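Local coordinates for protein phosphoglycolate phosphatase (Lactobacillus plantarum, PDB 2HDO) that probably hydrolyses the phosphate ester of 2-phosphoglycolate as a phosphatase of the haloacid dehalogenase superfamily, at residues Ala31-Pro36 against Phe64-Ala69; Ala21-Met26 against Lys35-Ala40; Gly13-Ser18 against Pro86-Leu91; Met8-Gly13 against Val165-Thr170. All blocks are in the same frame, centred on the assembly; numbering follows the deposited sequence. Where two conformers were deposited one is given.

Contact 1 (Ala31-Pro36 against Phe64-Ala69); sequences ATYGKP and FDHFQA
Tyr-33 reaches from the turn after helix 19-31 to the flank of helix 64-75, where its ring lies against Phe-67. The tight part is small: CE1 of Tyr-33 comes to 3.5 Å from CD2 of Phe-67, and CD1 of Tyr-33 follows at 3.8 Å from the same atom. With centroids 5.3 Å apart and planes inclined at 41°, the rings meet obliquely. Phe-67 is buried, its CG anti to the backbone N (chi1 -171°), which swings the ring between Tyr-33 and helix 19-31; there it also packs on Met-26, Val-29 and Leu-30, and on Met-54. The looser side lies at the phenol oxygen. Tyr-33 OH is 3.3 Å from the backbone N of Phe-67, but the angle is too poor for a hydrogen bond, and its direct protein partner is Gln-70 OE1. A water donates to Tyr-33 OH at 3.0 Å and also meets ND1 of exposed His-66 at 2.9 Å, lying at the edge of the imidazole in the ring plane. Replacing Tyr-33 by alanine would probably uncover the CD2 side of the Phe-67 ring and deprive Gln-70 and the bridging water of their hydroxyl partner. Tyr-33 sits in a type I turn from Ala-31 to Gly-34; Gly-34, at positive phi (69°), is the C-prime residue of a Schellman motif, with Gly-34 N bonded to Ala-31 O at 3.1 Å and Lys-35 N to Leu-30 O. Tyr-33 thus leans on a neighbouring helix from a helix-terminating Schellman turn, within the helical cap region that accompanies the Rossmann-like core of this family.

Contact 2 (Ala21-Met26 against Lys35-Ala40); sequences AYTTVM and KPFSPA
Residues 21-26 form a continuous piece of helix 19-31, with Met-26 N bonded to Tyr-22 O at 2.8 Å, while 35-40 run as an extended loop into the first turn of helix 39-45. The backbones come nearest at Met-26 and Phe-37, whose CA atoms are 7.3 Å apart, and at Thr-23 and Pro-39. Phe-37 bridges the gap, its CG anti to the backbone N (chi1 -164°), which carries the ring onto the helix. CE2 of Phe-37 lies 3.3 Å from CB of Met-26, a selenomethionine, which approaches the ring obliquely. Tyr-22 CE2 stands in the plane of the Phe-37 ring, 3.9 Å from its CZ, and the two side chains cross at about a right angle. Thr-23 adds its carbonyl O, 3.7 Å from Phe-37 CD2. Within the helix, Met-26 CG rests on one face of the Tyr-22 ring, offset toward its rim, so Tyr-22 is steadied from its own helix as well. Its hydroxyl bonds to Thr-45 OG1. Phe-37 therefore fills the angle between helices 19-31 and 39-45, touching Leu-30 of the first and Ala-42 and Thr-45 of the second, while Tyr-71 of helix 64-75 packs on Tyr-22 and Met-26.

Contact 3 (Gly13-Ser18 against Pro86-Leu91); sequences GTLTNS and PGITSL
Leu-15 and Ile-88 meet with their side chains crossing at about a right angle, Ile-88 extending from the first turn of helix 88-94 toward the loop that follows the probable catalytic DxDx(T/V) sequence. CD2 of Leu-15 does the touching on one side: it lies 4.1 Å from CD1 and 4.2 Å from CG2 of Ile-88, so this single methyl faces both arms of the isoleucine. Leu-15 CG stands anti to its carbonyl carbon (chi1 -60°), and chi2 near 180° extends CD1 away from CA, leaving CD2, the folded-back branch, to meet Ile-88. The other half is methyl and methylene against backbone. Ile-88 CD1 sits 3.8 Å from Thr-14 O, and its CG1 is equally far from Leu-15 O. These are van der Waals contacts of hydrocarbon on carbonyl oxygen; Thr-14 O is hydrogen-bonded to Trp-183 NE1. A glycine in place of Ile-88 would probably open a gap beside Leu-15 CD2 and strip the hydrocarbon cover from the two carbonyls. The contact lies at the end of the two-stranded antiparallel sheet, where backbone bonds join Leu-15 to Tyr-85 and Asn-17 to Glu-83, and strand 83-84 runs through Tyr-85, Pro-86 and the N-cap Gly-87 into helix 88-94.

Contact 4 (Met8-Gly13 against Val165-Thr170); sequences MFDIDG and VSDEQT. With PO4 (phosphate ion), chain B.
Asp-10 and Asp-167 bring two carboxylates together beside a bound phosphate ion. The first kind of interaction is acid against acid: OD2 of Asp-10 is only 2.4 Å from OD2 of Asp-167, with the carboxylate planes 74° apart and the side chains crossing at about a right angle. Asp-10 CG is anti to the backbone N (chi1 -154°), which turns the group toward helix 165-174. Salt bridges form the second kind. Lys-138 NZ binds both Asp-10 OD1 and Asp-167 OD1 and also hydrogen-bonds the phosphate, linking all three. Hydrogen bonding to the phosphate is the third. Two successive backbone amides converge on its O2: Asp-12 N at 3.1 Å, nearly straight at 174°, and Ile-11 N at 3.2 Å, more bent. Thr-105 OG1 and Ser-106 N, just past strand 100-104, also hydrogen-bond the ion. Close approaches stand apart from these: Asp-12 OD2 lies 2.6 Å from O4 of the ion, and Asp-10 OD1 is modelled too near the phosphorus for an ordinary non-bonded contact, which is doubtful in meaning. Asp-10 and Asp-12 match the DxD signature of haloacid dehalogenase enzymes, in which the first aspartate is the nucleophile, consistent with an active site here. The phosphate probably came from the crystallisation liquor and probably marks where the substrate's phosphate binds, as in relatives. The DxD loop leaves the C-terminal end of strand 6-9, between strands 100-104 and 158-162 of the parallel sheet, and Asp-167 comes from helix 165-174, the next helix after strand 158-162.

How the contacts relate
From the N terminus, strand 6-9 leads into the 8-13 loop, whose partner 165-170 comes last, so contact 4 closes the longest loop and encloses the other three. Contact 3 follows at once, sharing Gly-13 with it, and joins 13-18 to the start of helix 88-94; contacts 1 and 2 are nested inside its loop. Contact 2 then folds helix 19-31 back on 35-40, and contact 1 starts near where contact 2 ends, sharing Lys-35 and Pro-36, and reaches on to helix 64-75. Contacts 1 and 2 touch through Phe-67 and Met-26 in the helical region, whereas contacts 3 and 4, joined by Ser-18 and Asp-12, tie together the sheet-based core.

Contact 1 (Ala31-Pro36 against Phe64-Ala69)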
# COMPACT_ATOMS: atom_id res chain seq x y z
N ALA A 31 -23.31 1.64 4.98
CA ALA A 31 -24.63 1.77 5.57
C ALA A 31 -25.39 3.00 5.02
O ALA A 31 -26.60 2.95 4.86
CB ALA A 31 -24.50 1.85 7.08
N THR A 32 -24.68 4.08 4.68
CA THR A 32 -25.33 5.30 4.15
C THR A 32 -25.76 5.17 2.66
O THR A 32 -26.39 6.08 2.10
CB THR A 32 -24.43 6.54 4.28
OG1 THR A 32 -23.34 6.47 3.37
CG2 THR A 32 -23.87 6.68 5.71
N TYR A 33 -25.38 4.05 2.04
CA TYR A 33 -25.77 3.66 0.68
C TYR A 33 -26.68 2.44 0.74
O TYR A 33 -26.93 1.80 -0.27
CB TYR A 33 -24.52 3.37 -0.16
CG TYR A 33 -23.72 4.62 -0.39
CD1 TYR A 33 -22.76 5.02 0.52
CD2 TYR A 33 -23.97 5.43 -1.47
CE1 TYR A 33 -22.07 6.21 0.33
CE2 TYR A 33 -23.26 6.60 -1.67
CZ TYR A 33 -22.32 7.00 -0.76
OH TYR A 33 -21.65 8.18 -0.98
N GLY A 34 -27.15 2.09 1.94
CA GLY A 34 -28.10 1.02 2.12
C GLY A 34 -27.54 -0.36 1.86
O GLY A 34 -28.27 -1.24 1.44
N LYS A 35 -26.25 -0.54 2.12
CA LYS A 35 -25.58 -1.79 1.81
C LYS A 35 -24.87 -2.35 3.03
O LYS A 35 -24.31 -1.60 3.80
CB LYS A 35 -24.58 -1.58 0.69
CG LYS A 35 -25.22 -1.28 -0.65
CD LYS A 35 -24.17 -1.07 -1.76
CE LYS A 35 -24.78 -0.78 -3.13
NZ LYS A 35 -25.42 -1.98 -3.70
N PRO A 36 -24.89 -3.68 3.21
CA PRO A 36 -24.09 -4.32 4.24
C PRO A 36 -22.66 -4.49 3.72
O PRO A 36 -22.38 -4.10 2.61
CB PRO A 36 -24.76 -5.68 4.41
CG PRO A 36 -25.30 -5.99 3.07
CD PRO A 36 -25.66 -4.67 2.42
N PHE A 64 -19.20 8.18 -6.38
CA PHE A 64 -17.87 7.75 -6.02
C PHE A 64 -17.09 8.80 -5.24
O PHE A 64 -16.44 8.48 -4.24
CB PHE A 64 -17.08 7.29 -7.29
CG PHE A 64 -17.43 5.90 -7.79
CD1 PHE A 64 -18.60 5.23 -7.43
CD2 PHE A 64 -16.56 5.26 -8.66
CE1 PHE A 64 -18.88 3.97 -7.92
CE2 PHE A 64 -16.83 4.01 -9.15
CZ PHE A 64 -18.00 3.35 -8.78
N ASP A 65 -17.15 10.06 -5.67
CA ASP A 65 -16.37 11.11 -4.99
C ASP A 65 -16.86 11.32 -3.56
O ASP A 65 -16.05 11.46 -2.64
CB ASP A 65 -16.39 12.43 -5.75
CG ASP A 65 -15.67 12.35 -7.10
OD1 ASP A 65 -14.82 11.44 -7.33
OD2 ASP A 65 -15.95 13.23 -7.95
N HIS A 66 -18.17 11.28 -3.38
CA HIS A 66 -18.74 11.43 -2.04
C HIS A 66 -18.38 10.27 -1.14
O HIS A 66 -17.91 10.48 -0.02
CB HIS A 66 -20.26 11.57 -2.06
CG HIS A 66 -20.80 12.08 -0.76
ND1 HIS A 66 -22.07 11.80 -0.30
CD2 HIS A 66 -20.21 12.82 0.22
CE1 HIS A 66 -22.26 12.37 0.88
NE2 HIS A 66 -21.14 12.99 1.22
N PHE A 67 -18.56 9.06 -1.64
CA PHE A 67 -18.16 7.84 -0.92
C PHE A 67 -16.71 7.94 -0.43
O PHE A 67 -16.42 7.66 0.72
CB PHE A 67 -18.32 6.61 -1.86
CG PHE A 67 -18.15 5.28 -1.17
CD1 PHE A 67 -16.89 4.82 -0.81
CD2 PHE A 67 -19.24 4.51 -0.88
CE1 PHE A 67 -16.74 3.62 -0.15
CE2 PHE A 67 -19.09 3.32 -0.25
CZ PHE A 67 -17.85 2.87 0.14
N GLN A 68 -15.80 8.35 -1.30
CA GLN A 68 -14.39 8.42 -0.90
C GLN A 68 -14.15 9.49 0.16
O GLN A 68 -13.32 9.28 1.05
CB GLN A 68 -13.45 8.62 -2.11
CG GLN A 68 -13.22 7.35 -2.93
CD GLN A 68 -12.58 6.24 -2.13
OE1 GLN A 68 -13.13 5.14 -1.99
NE2 GLN A 68 -11.41 6.52 -1.58
N ALA A 69 -14.88 10.60 0.10
CA ALA A 69 -14.79 11.65 1.10
C ALA A 69 -15.27 11.14 2.47
O ALA A 69 -14.65 11.37 3.49
CB ALA A 69 -15.61 12.85 0.66
O HOH W 1 -23.39 10.23 -2.30

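Contact 2 (Ala21-Met26 against Lys35-Ala40)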
# COMPACT_ATOMS: atom_id res chain seq x y z
N ALA A 21 -9.41 -2.19 10.45
CA ALA A 21 -9.93 -0.80 10.46
C ALA A 21 -10.69 -0.49 9.16
O ALA A 21 -11.79 0.07 9.20
CB ALA A 21 -8.83 0.21 10.70
N TYR A 22 -10.13 -0.92 8.03
CA TYR A 22 -10.80 -0.77 6.74
C TYR A 22 -12.20 -1.36 6.77
O TYR A 22 -13.15 -0.77 6.24
CB TYR A 22 -9.97 -1.48 5.66
CG TYR A 22 -10.67 -1.66 4.33
CD1 TYR A 22 -10.63 -0.67 3.37
CD2 TYR A 22 -11.33 -2.86 4.01
CE1 TYR A 22 -11.24 -0.82 2.16
CE2 TYR A 22 -11.98 -3.02 2.79
CZ TYR A 22 -11.92 -2.01 1.87
OH TYR A 22 -12.52 -2.15 0.66
N THR A 23 -12.29 -2.54 7.35
CA THR A 23 -13.55 -3.24 7.40
C THR A 23 -14.59 -2.42 8.15
O THR A 23 -15.69 -2.24 7.68
CB THR A 23 -13.39 -4.67 7.97
OG1 THR A 23 -12.48 -5.41 7.14
CG2 THR A 23 -14.77 -5.35 8.03
N THR A 24 -14.22 -1.96 9.34
CA THR A 24 -15.11 -1.16 10.20
C THR A 24 -15.55 0.13 9.46
O THR A 24 -16.70 0.50 9.43
CB THR A 24 -14.34 -0.78 11.50
OG1 THR A 24 -14.04 -1.98 12.23
CG2 THR A 24 -15.13 0.16 12.40
N VAL A 25 -14.61 0.78 8.81
CA VAL A 25 -14.87 2.06 8.19
C VAL A 25 -15.76 1.84 6.98
O VAL A 25 -16.76 2.51 6.81
CB VAL A 25 -13.57 2.75 7.77
CG1 VAL A 25 -13.90 3.98 6.92
CG2 VAL A 25 -12.71 3.12 9.00
N MSE A 26 -15.39 0.89 6.12
CA MSE A 26 -16.23 0.61 4.93
C MSE A 26 -17.67 0.24 5.29
O MSE A 26 -18.64 0.65 4.61
CB MSE A 26 -15.62 -0.51 4.10
CG MSE A 26 -14.37 -0.14 3.43
SE MSE A 26 -14.66 1.09 1.93
CE MSE A 26 -15.51 -0.17 0.61
N LYS A 35 -26.25 -0.54 2.12
CA LYS A 35 -25.58 -1.79 1.81
C LYS A 35 -24.87 -2.35 3.03
O LYS A 35 -24.31 -1.60 3.80
CB LYS A 35 -24.58 -1.58 0.69
CG LYS A 35 -25.22 -1.28 -0.65
CD LYS A 35 -24.17 -1.07 -1.76
CE LYS A 35 -24.78 -0.78 -3.13
NZ LYS A 35 -25.42 -1.98 -3.70
N PRO A 36 -24.89 -3.68 3.21
CA PRO A 36 -24.09 -4.32 4.24
C PRO A 36 -22.66 -4.49 3.72
O PRO A 36 -22.38 -4.10 2.61
CB PRO A 36 -24.76 -5.68 4.41
CG PRO A 36 -25.30 -5.99 3.07
CD PRO A 36 -25.66 -4.67 2.42
N PHE A 37 -21.79 -5.06 4.53
CA PHE A 37 -20.42 -5.33 4.15
C PHE A 37 -19.99 -6.59 4.88
O PHE A 37 -19.68 -6.54 6.07
CB PHE A 37 -19.53 -4.16 4.55
CG PHE A 37 -18.20 -4.14 3.89
CD1 PHE A 37 -18.09 -4.31 2.51
CD2 PHE A 37 -17.05 -3.91 4.62
CE1 PHE A 37 -16.84 -4.21 1.90
CE2 PHE A 37 -15.82 -3.83 4.01
CZ PHE A 37 -15.71 -3.99 2.64
N SER A 38 -20.01 -7.72 4.17
CA SER A 38 -19.59 -8.99 4.73
C SER A 38 -18.07 -9.08 4.84
O SER A 38 -17.31 -8.38 4.15
CB SER A 38 -20.10 -10.13 3.85
OG SER A 38 -19.46 -10.12 2.57
N PRO A 39 -17.59 -9.96 5.72
CA PRO A 39 -16.19 -10.33 5.81
C PRO A 39 -15.58 -10.75 4.46
O PRO A 39 -14.46 -10.31 4.13
CB PRO A 39 -16.21 -11.51 6.77
CG PRO A 39 -17.42 -11.34 7.55
CD PRO A 39 -18.41 -10.65 6.74
N ALA A 40 -16.30 -11.56 3.70
CA ALA A 40 -15.88 -11.94 2.34
C ALA A 40 -15.67 -10.72 1.47
O ALA A 40 -14.67 -10.63 0.75
CB ALA A 40 -16.92 -12.87 1.70

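Contact 3 (Gly13-Ser18 against Pro86-Leu91)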
# COMPACT_ATOMS: atom_id res chain seq x y z
N GLY A 13 -1.61 -3.47 4.26
CA GLY A 13 -1.34 -4.89 3.99
C GLY A 13 0.11 -5.29 3.86
O GLY A 13 0.43 -6.45 3.56
N THR A 14 1.01 -4.33 4.07
CA THR A 14 2.45 -4.55 3.92
C THR A 14 3.16 -4.04 5.18
O THR A 14 3.75 -4.81 5.91
CB THR A 14 3.01 -3.84 2.67
OG1 THR A 14 2.38 -4.38 1.50
CG2 THR A 14 4.53 -4.06 2.54
N LEU A 15 3.09 -2.75 5.44
CA LEU A 15 3.63 -2.16 6.66
C LEU A 15 2.61 -2.22 7.78
O LEU A 15 2.95 -2.55 8.92
CB LEU A 15 4.05 -0.70 6.42
CG LEU A 15 5.11 -0.47 5.34
CD1 LEU A 15 5.40 1.02 5.29
CD2 LEU A 15 6.38 -1.27 5.62
N THR A 16 1.38 -1.85 7.46
CA THR A 16 0.31 -1.83 8.44
C THR A 16 -0.71 -2.91 8.21
O THR A 16 -1.08 -3.24 7.05
CB THR A 16 -0.45 -0.51 8.49
OG1 THR A 16 -0.97 -0.19 7.20
CG2 THR A 16 0.46 0.61 9.01
N ASN A 17 -1.18 -3.41 9.34
CA ASN A 17 -2.26 -4.38 9.38
C ASN A 17 -3.58 -3.62 9.46
O ASN A 17 -4.22 -3.59 10.51
CB ASN A 17 -2.12 -5.40 10.53
CG ASN A 17 -3.15 -6.50 10.45
OD1 ASN A 17 -3.84 -6.68 9.44
ND2 ASN A 17 -3.27 -7.23 11.53
N SER A 18 -3.95 -3.05 8.33
CA SER A 18 -5.10 -2.13 8.26
C SER A 18 -6.46 -2.72 7.84
O SER A 18 -7.45 -2.00 7.87
CB SER A 18 -4.70 -0.93 7.38
OG SER A 18 -4.30 -1.31 6.06
N PRO A 86 4.14 -7.16 13.14
CA PRO A 86 5.36 -7.42 13.90
C PRO A 86 6.55 -7.66 12.97
O PRO A 86 6.38 -8.26 11.89
CB PRO A 86 5.02 -8.66 14.71
CG PRO A 86 3.67 -9.10 14.32
CD PRO A 86 3.11 -8.19 13.31
N GLY A 87 7.71 -7.15 13.37
CA GLY A 87 8.95 -7.28 12.63
C GLY A 87 9.26 -6.05 11.78
O GLY A 87 10.39 -5.85 11.37
N ILE A 88 8.25 -5.22 11.50
CA ILE A 88 8.47 -4.04 10.66
C ILE A 88 9.40 -3.04 11.32
O ILE A 88 10.33 -2.54 10.68
CB ILE A 88 7.11 -3.39 10.29
CG1 ILE A 88 6.31 -4.31 9.36
CG2 ILE A 88 7.29 -2.00 9.64
CD1 ILE A 88 6.88 -4.53 8.01
N THR A 89 9.22 -2.75 12.60
CA THR A 89 10.09 -1.81 13.30
C THR A 89 11.56 -2.30 13.32
O THR A 89 12.50 -1.50 13.10
CB THR A 89 9.59 -1.53 14.76
OG1 THR A 89 9.44 -2.78 15.46
CG2 THR A 89 8.27 -0.80 14.76
N SER A 90 11.75 -3.61 13.55
CA SER A 90 13.07 -4.23 13.55
C SER A 90 13.69 -4.21 12.18
O SER A 90 14.90 -4.08 12.02
CB SER A 90 12.96 -5.68 13.98
OG SER A 90 12.40 -5.80 15.27
N LEU A 91 12.86 -4.38 11.17
CA LEU A 91 13.33 -4.35 9.80
C LEU A 91 13.98 -3.02 9.50
O LEU A 91 15.06 -2.96 8.95
CB LEU A 91 12.21 -4.64 8.83
CG LEU A 91 12.51 -4.42 7.34
CD1 LEU A 91 13.51 -5.45 6.86
CD2 LEU A 91 11.22 -4.42 6.54

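Contact 4 (Met8-Gly13 against Val165-Thr170)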
# COMPACT_ATOMS: atom_id res chain seq x y z
N MSE A 8 10.99 0.37 -2.32
CA MSE A 8 9.73 1.12 -2.17
C MSE A 8 8.70 0.22 -1.58
O MSE A 8 8.65 -0.95 -1.94
CB MSE A 8 9.25 1.62 -3.53
CG MSE A 8 10.25 2.48 -4.21
SE MSE A 8 10.40 4.25 -3.38
CE MSE A 8 12.39 4.33 -3.01
N PHE A 9 7.88 0.75 -0.69
CA PHE A 9 6.91 -0.01 0.04
C PHE A 9 5.51 0.57 -0.18
O PHE A 9 5.32 1.77 -0.15
CB PHE A 9 7.15 0.04 1.56
CG PHE A 9 8.44 -0.59 2.00
CD1 PHE A 9 9.60 0.16 1.96
CD2 PHE A 9 8.50 -1.90 2.46
CE1 PHE A 9 10.81 -0.38 2.34
CE2 PHE A 9 9.72 -2.44 2.87
CZ PHE A 9 10.87 -1.69 2.78
N ASP A 10 4.54 -0.32 -0.36
CA ASP A 10 3.11 0.01 -0.09
C ASP A 10 2.85 0.04 1.41
O ASP A 10 3.64 -0.49 2.18
CB ASP A 10 2.23 -1.07 -0.71
CG ASP A 10 0.86 -0.58 -1.06
OD1 ASP A 10 0.56 0.62 -0.84
OD2 ASP A 10 0.08 -1.42 -1.53
N ILE A 11 1.75 0.65 1.87
CA ILE A 11 1.48 0.73 3.28
C ILE A 11 0.49 -0.36 3.70
O ILE A 11 0.81 -1.25 4.48
CB ILE A 11 0.96 2.11 3.70
CG1 ILE A 11 2.04 3.16 3.45
CG2 ILE A 11 0.59 2.11 5.18
CD1 ILE A 11 1.57 4.60 3.47
N ASP A 12 -0.70 -0.29 3.14
CA ASP A 12 -1.80 -1.13 3.63
C ASP A 12 -1.59 -2.58 3.26
O ASP A 12 -1.45 -2.90 2.09
CB ASP A 12 -3.13 -0.63 3.06
CG ASP A 12 -3.48 0.74 3.55
OD1 ASP A 12 -3.80 0.88 4.76
OD2 ASP A 12 -3.45 1.69 2.70
N GLY A 13 -1.61 -3.47 4.26
CA GLY A 13 -1.34 -4.89 3.99
C GLY A 13 0.11 -5.29 3.86
O GLY A 13 0.43 -6.45 3.56
N VAL A 165 -2.43 -7.31 -6.29
CA VAL A 165 -2.28 -7.41 -7.73
C VAL A 165 -2.04 -6.03 -8.36
O VAL A 165 -1.22 -5.89 -9.26
CB VAL A 165 -3.55 -8.04 -8.32
CG1 VAL A 165 -3.57 -7.92 -9.82
CG2 VAL A 165 -3.68 -9.53 -7.90
N SER A 166 -2.69 -5.00 -7.85
CA SER A 166 -2.50 -3.65 -8.34
C SER A 166 -1.03 -3.25 -8.19
O SER A 166 -0.42 -2.71 -9.11
CB SER A 166 -3.47 -2.68 -7.63
OG SER A 166 -3.25 -1.32 -7.98
N ASP A 167 -0.44 -3.57 -7.03
CA ASP A 167 0.98 -3.25 -6.82
C ASP A 167 1.88 -4.03 -7.80
O ASP A 167 2.87 -3.52 -8.34
CB ASP A 167 1.42 -3.58 -5.40
CG ASP A 167 0.83 -2.64 -4.34
OD1 ASP A 167 0.37 -1.53 -4.69
OD2 ASP A 167 0.88 -3.03 -3.14
N GLU A 168 1.54 -5.31 -7.99
CA GLU A 168 2.25 -6.18 -8.90
C GLU A 168 2.19 -5.65 -10.31
O GLU A 168 3.21 -5.60 -10.99
CB GLU A 168 1.71 -7.60 -8.84
CG GLU A 168 2.11 -8.29 -7.59
CD GLU A 168 1.42 -9.60 -7.35
OE1 GLU A 168 0.35 -9.81 -7.96
OE2 GLU A 168 1.98 -10.42 -6.58
N GLN A 169 1.01 -5.23 -10.74
CA GLN A 169 0.87 -4.68 -12.08
C GLN A 169 1.58 -3.34 -12.26
O GLN A 169 2.11 -3.06 -13.33
CB GLN A 169 -0.61 -4.57 -12.44
CG GLN A 169 -1.27 -5.93 -12.65
CD GLN A 169 -2.79 -5.84 -12.86
OE1 GLN A 169 -3.40 -4.76 -12.71
NE2 GLN A 169 -3.42 -6.99 -13.20
N THR A 170 1.57 -2.51 -11.21
CA THR A 170 2.34 -1.25 -11.20
C THR A 170 3.80 -1.54 -11.48
O THR A 170 4.46 -0.90 -12.33
CB THR A 170 2.22 -0.57 -9.84
OG1 THR A 170 0.85 -0.31 -9.54
CG2 THR A 170 3.00 0.78 -9.81
P PO4 B . -1.93 1.29 -0.30
O1 PO4 B . -1.66 1.75 -1.76
O2 PO4 B . -1.02 1.76 0.85
O3 PO4 B . -1.91 -0.26 -0.30
O4 PO4 B . -3.35 1.74 0.09